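Local coordinates for protein abietadiene synthase, chloroplastic (Abies grandis, PDB 3S9V) that is a chloroplast enzyme of the terpene synthase family, built mainly of alpha-helices, with a metal-binding domain among its parts, at residues R503-I515 and E771-P783. Numbering follows the deposited sequence.
Sequences RVTEIYFSPASFI and EIKEHVKNCLFQP
A knob-into-hole contact joins two helices of the all-helical terpene synthase fold, with L780 set among T505, Y508, F509 and A512. Both methyls of L780 meet the Y508 ring, CD1 at the ring's edge, 4.0 Å from Y508 CD2, and L780 CD2 also lies 4.0 Å from A512 CB. The side chain of F509 starts toward helix 771-781, CG roughly anti to the backbone N (chi1 157°), and its rim carbons do the touching: CE1 comes to 3.8 Å from C779 CB, close to the ring plane. F509 CZ touches H775 CB at 3.8 Å. C779 SG approaches the same ring obliquely, 5.2 Å from the centroid, and rests against S513 CA at 4.0 Å. Toward the N-terminal end of helix 504-514, T505 CG2 packs on V776 CG1 at 3.7 Å, whereas T505 OG1 is hydrogen-bonded to R486. No hydrogen bond links the segments; apolar groups carry the interface as the axes cross at 59°, 10.1 Å apart. Polar ends are satisfied outside it, Y508 OH by E481 and H775 NE2 by Y423. Helix 461-491 supplies E481 and R486, helix 430-440 packs on F509 and C779, and helices 521-541 and 741-757 adjoin helix 504-514.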
loop_
_atom_site.group_PDB
_atom_site.type_symbol
_atom_site.label_atom_id
_atom_site.label_comp_id
_atom_site.label_asym_id
_atom_site.label_seq_id
_atom_site.Cartn_x
_atom_site.Cartn_y
_atom_site.Cartn_z
ATOM N N ARG A 503 -26.826 18.352 4.717
ATOM C CA ARG A 503 -25.442 17.885 4.803
ATOM C C ARG A 503 -24.832 17.513 3.451
ATOM O O ARG A 503 -24.240 16.440 3.292
ATOM C CB ARG A 503 -25.362 16.691 5.755
ATOM C CG ARG A 503 -26.479 15.682 5.575
ATOM C CD ARG A 503 -26.437 14.631 6.672
ATOM N NE ARG A 503 -27.702 13.914 6.792
ATOM C CZ ARG A 503 -28.008 13.101 7.798
ATOM N NH1 ARG A 503 -27.137 12.897 8.777
ATOM N NH2 ARG A 503 -29.191 12.504 7.833
ATOM N N VAL A 504 -24.963 18.416 2.485
ATOM C CA VAL A 504 -24.440 18.199 1.139
ATOM C C VAL A 504 -22.932 17.948 1.126
ATOM O O VAL A 504 -22.453 17.087 0.397
ATOM C CB VAL A 504 -24.746 19.408 0.220
ATOM C CG1 VAL A 504 -24.108 19.205 -1.147
ATOM C CG2 VAL A 504 -26.248 19.579 0.077
ATOM N N THR A 505 -22.196 18.710 1.930
ATOM C CA THR A 505 -20.742 18.579 2.010
ATOM C C THR A 505 -20.335 17.190 2.469
ATOM O O THR A 505 -19.509 16.527 1.845
ATOM C CB THR A 505 -20.142 19.591 3.004
ATOM O OG1 THR A 505 -20.472 20.924 2.594
ATOM C CG2 THR A 505 -18.634 19.439 3.067
ATOM N N GLU A 506 -20.915 16.772 3.583
ATOM C CA GLU A 506 -20.649 15.469 4.169
ATOM C C GLU A 506 -20.951 14.366 3.154
ATOM O O GLU A 506 -20.211 13.391 3.046
ATOM C CB GLU A 506 -21.520 15.321 5.417
ATOM C CG GLU A 506 -21.326 14.079 6.249
ATOM C CD GLU A 506 -22.138 14.157 7.534
ATOM O OE1 GLU A 506 -21.857 15.061 8.352
ATOM O OE2 GLU A 506 -23.061 13.332 7.721
ATOM N N ILE A 507 -22.030 14.540 2.400
ATOM C CA ILE A 507 -22.437 13.566 1.392
ATOM C C ILE A 507 -21.587 13.625 0.124
ATOM O O ILE A 507 -21.316 12.594 -0.497
ATOM C CB ILE A 507 -23.917 13.760 1.007
ATOM C CG1 ILE A 507 -24.810 13.344 2.177
ATOM C CG2 ILE A 507 -24.254 12.950 -0.238
ATOM C CD1 ILE A 507 -26.292 13.489 1.892
ATOM N N TYR A 508 -21.168 14.824 -0.262
ATOM C CA TYR A 508 -20.355 14.988 -1.462
ATOM C C TYR A 508 -18.957 14.414 -1.240
ATOM O O TYR A 508 -18.281 14.002 -2.185
ATOM C CB TYR A 508 -20.247 16.464 -1.844
ATOM C CG TYR A 508 -19.334 16.686 -3.022
ATOM C CD1 TYR A 508 -19.681 16.224 -4.288
ATOM C CD2 TYR A 508 -18.090 17.297 -2.861
ATOM C CE1 TYR A 508 -18.815 16.355 -5.367
ATOM C CE2 TYR A 508 -17.212 17.431 -3.930
ATOM C CZ TYR A 508 -17.581 16.955 -5.180
ATOM O OH TYR A 508 -16.706 17.048 -6.237
ATOM N N PHE A 509 -18.530 14.393 0.016
ATOM C CA PHE A 509 -17.222 13.866 0.370
ATOM C C PHE A 509 -17.058 12.425 -0.100
ATOM O O PHE A 509 -16.012 12.047 -0.625
ATOM C CB PHE A 509 -17.026 13.911 1.887
ATOM C CG PHE A 509 -16.007 12.923 2.396
ATOM C CD1 PHE A 509 -14.650 13.117 2.163
ATOM C CD2 PHE A 509 -16.408 11.782 3.080
ATOM C CE1 PHE A 509 -13.712 12.190 2.605
ATOM C CE2 PHE A 509 -15.470 10.843 3.527
ATOM C CZ PHE A 509 -14.125 11.049 3.290
ATOM N N SER A 510 -18.099 11.628 0.107
ATOM C CA SER A 510 -18.072 10.222 -0.255
ATOM C C SER A 510 -17.569 9.925 -1.661
ATOM O O SER A 510 -16.471 9.400 -1.825
ATOM C CB SER A 510 -19.456 9.600 -0.047
ATOM O OG SER A 510 -19.792 9.599 1.328
ATOM N N PRO A 511 -18.351 10.257 -2.697
ATOM C CA PRO A 511 -17.836 9.951 -4.034
ATOM C C PRO A 511 -16.536 10.687 -4.357
ATOM O O PRO A 511 -15.682 10.169 -5.074
ATOM C CB PRO A 511 -18.984 10.367 -4.945
ATOM C CG PRO A 511 -19.556 11.540 -4.222
ATOM C CD PRO A 511 -19.578 11.070 -2.782
ATOM N N ALA A 512 -16.389 11.892 -3.826
ATOM C CA ALA A 512 -15.195 12.685 -4.078
ATOM C C ALA A 512 -13.948 11.981 -3.556
ATOM O O ALA A 512 -12.866 12.135 -4.098
ATOM C CB ALA A 512 -15.335 14.064 -3.424
ATOM N N SER A 513 -14.109 11.199 -2.501
ATOM C CA SER A 513 -12.985 10.495 -1.914
ATOM C C SER A 513 -12.504 9.291 -2.731
ATOM O O SER A 513 -11.350 8.874 -2.577
ATOM C CB SER A 513 -13.339 10.027 -0.502
ATOM O OG SER A 513 -14.107 8.833 -0.547
ATOM N N PHE A 514 -13.360 8.727 -3.589
ATOM C CA PHE A 514 -12.940 7.567 -4.376
ATOM C C PHE A 514 -13.014 7.682 -5.898
ATOM O O PHE A 514 -12.137 7.163 -6.582
ATOM C CB PHE A 514 -13.645 6.283 -3.883
ATOM C CG PHE A 514 -15.143 6.273 -4.074
ATOM C CD1 PHE A 514 -15.704 5.923 -5.301
ATOM C CD2 PHE A 514 -15.993 6.582 -3.014
ATOM C CE1 PHE A 514 -17.098 5.879 -5.474
ATOM C CE2 PHE A 514 -17.384 6.542 -3.170
ATOM C CZ PHE A 514 -17.937 6.190 -4.405
ATOM N N ILE A 515 -14.040 8.332 -6.443
ATOM C CA ILE A 515 -14.119 8.516 -7.904
ATOM C C ILE A 515 -13.880 9.995 -8.143
ATOM O O ILE A 515 -14.748 10.734 -8.599
ATOM C CB ILE A 515 -15.494 8.104 -8.505
ATOM C CG1 ILE A 515 -16.644 8.739 -7.717
ATOM C CG2 ILE A 515 -15.608 6.591 -8.536
ATOM C CD1 ILE A 515 -17.997 8.633 -8.417
ATOM N N GLU A 771 -14.287 13.184 13.729
ATOM C CA GLU A 771 -13.510 12.399 12.776
ATOM C C GLU A 771 -13.934 12.751 11.355
ATOM O O GLU A 771 -13.096 13.058 10.509
ATOM C CB GLU A 771 -13.722 10.903 13.026
ATOM C CG GLU A 771 -12.944 10.359 14.213
ATOM C CD GLU A 771 -11.472 10.147 13.896
ATOM O OE1 GLU A 771 -10.833 11.073 13.353
ATOM O OE2 GLU A 771 -10.953 9.052 14.194
ATOM N N ILE A 772 -15.238 12.703 11.096
ATOM C CA ILE A 772 -15.762 13.031 9.776
ATOM C C ILE A 772 -15.246 14.408 9.381
ATOM O O ILE A 772 -14.685 14.582 8.301
ATOM C CB ILE A 772 -17.315 13.053 9.757
ATOM C CG1 ILE A 772 -17.872 11.654 10.031
ATOM C CG2 ILE A 772 -17.816 13.536 8.404
ATOM C CD1 ILE A 772 -17.737 11.202 11.467
ATOM N N LYS A 773 -15.438 15.377 10.271
ATOM C CA LYS A 773 -14.987 16.749 10.045
ATOM C C LYS A 773 -13.552 16.746 9.484
ATOM O O LYS A 773 -13.243 17.426 8.497
ATOM C CB LYS A 773 -15.038 17.516 11.374
ATOM C CG LYS A 773 -14.691 18.996 11.301
ATOM C CD LYS A 773 -15.793 19.809 10.635
ATOM C CE LYS A 773 -15.473 21.303 10.664
ATOM N NZ LYS A 773 -16.525 22.136 10.008
ATOM N N GLU A 774 -12.689 15.957 10.118
ATOM C CA GLU A 774 -11.288 15.839 9.723
ATOM C C GLU A 774 -11.118 15.284 8.303
ATOM O O GLU A 774 -10.282 15.765 7.535
ATOM C CB GLU A 774 -10.556 14.947 10.735
ATOM C CG GLU A 774 -9.075 14.702 10.465
ATOM C CD GLU A 774 -8.240 15.967 10.529
ATOM O OE1 GLU A 774 -8.488 16.803 11.426
ATOM O OE2 GLU A 774 -7.326 16.119 9.690
ATOM N N HIS A 775 -11.914 14.275 7.955
ATOM C CA HIS A 775 -11.825 13.667 6.630
ATOM C C HIS A 775 -12.248 14.644 5.552
ATOM O O HIS A 775 -11.608 14.743 4.503
ATOM C CB HIS A 775 -12.688 12.405 6.580
ATOM C CG HIS A 775 -12.268 11.363 7.567
ATOM N ND1 HIS A 775 -13.138 10.431 8.086
ATOM C CD2 HIS A 775 -11.069 11.126 8.151
ATOM C CE1 HIS A 775 -12.496 9.666 8.952
ATOM N NE2 HIS A 775 -11.239 10.067 9.008
ATOM N N VAL A 776 -13.325 15.373 5.823
ATOM C CA VAL A 776 -13.845 16.361 4.890
ATOM C C VAL A 776 -12.785 17.422 4.625
ATOM O O VAL A 776 -12.557 17.827 3.480
ATOM C CB VAL A 776 -15.126 17.023 5.458
ATOM C CG1 VAL A 776 -15.468 18.273 4.678
ATOM C CG2 VAL A 776 -16.282 16.029 5.387
ATOM N N LYS A 777 -12.133 17.862 5.692
ATOM C CA LYS A 777 -11.096 18.873 5.578
ATOM C C LYS A 777 -9.927 18.373 4.717
ATOM O O LYS A 777 -9.499 19.061 3.789
ATOM C CB LYS A 777 -10.602 19.259 6.977
ATOM C CG LYS A 777 -9.636 20.435 7.016
ATOM C CD LYS A 777 -9.135 20.701 8.435
ATOM C CE LYS A 777 -8.303 19.538 8.964
ATOM N NZ LYS A 777 -7.817 19.781 10.352
ATOM N N ASN A 778 -9.434 17.170 5.014
ATOM C CA ASN A 778 -8.306 16.582 4.287
ATOM C C ASN A 778 -8.540 16.314 2.814
ATOM O O ASN A 778 -7.605 16.355 2.013
ATOM C CB ASN A 778 -7.876 15.258 4.920
ATOM C CG ASN A 778 -7.231 15.437 6.268
ATOM O OD1 ASN A 778 -6.357 16.284 6.438
ATOM N ND2 ASN A 778 -7.647 14.628 7.238
ATOM N N CYS A 779 -9.784 16.028 2.455
ATOM C CA CYS A 779 -10.101 15.710 1.076
ATOM C C CYS A 779 -10.547 16.898 0.241
ATOM O O CYS A 779 -10.166 17.019 -0.926
ATOM C CB CYS A 779 -11.184 14.620 1.041
ATOM S SG CYS A 779 -11.724 14.105 -0.605
ATOM N N LEU A 780 -11.332 17.788 0.836
ATOM C CA LEU A 780 -11.864 18.917 0.079
ATOM C C LEU A 780 -11.332 20.322 0.343
ATOM O O LEU A 780 -11.411 21.173 -0.538
ATOM C CB LEU A 780 -13.390 18.952 0.229
ATOM C CG LEU A 780 -14.190 17.684 -0.078
ATOM C CD1 LEU A 780 -15.661 17.941 0.218
ATOM C CD2 LEU A 780 -14.004 17.279 -1.525
ATOM N N PHE A 781 -10.793 20.585 1.528
ATOM C CA PHE A 781 -10.343 21.942 1.813
ATOM C C PHE A 781 -8.848 22.200 1.957
ATOM O O PHE A 781 -8.283 22.998 1.212
ATOM C CB PHE A 781 -11.095 22.465 3.038
ATOM C CG PHE A 781 -12.589 22.390 2.892
ATOM C CD1 PHE A 781 -13.215 22.909 1.758
ATOM C CD2 PHE A 781 -13.368 21.774 3.864
ATOM C CE1 PHE A 781 -14.597 22.811 1.592
ATOM C CE2 PHE A 781 -14.749 21.674 3.707
ATOM C CZ PHE A 781 -15.365 22.194 2.565
ATOM N N GLN A 782 -8.213 21.538 2.916
ATOM C CA GLN A 782 -6.784 21.703 3.151
ATOM C C GLN A 782 -5.987 21.118 1.973
ATOM O O GLN A 782 -6.055 19.917 1.709
ATOM C CB GLN A 782 -6.405 20.980 4.445
ATOM C CG GLN A 782 -5.140 21.480 5.108
ATOM C CD GLN A 782 -5.426 22.175 6.426
ATOM O OE1 GLN A 782 -5.963 21.568 7.355
ATOM N NE2 GLN A 782 -5.074 23.455 6.512
ATOM N N PRO A 783 -5.242 21.961 1.236
ATOM C CA PRO A 783 -4.471 21.415 0.114
ATOM C C PRO A 783 -3.159 20.822 0.631
ATOM O O PRO A 783 -2.765 21.086 1.770
ATOM C CB PRO A 783 -4.231 22.637 -0.780
ATOM C CG PRO A 783 -5.308 23.596 -0.372
ATOM C CD PRO A 783 -5.332 23.421 1.122
#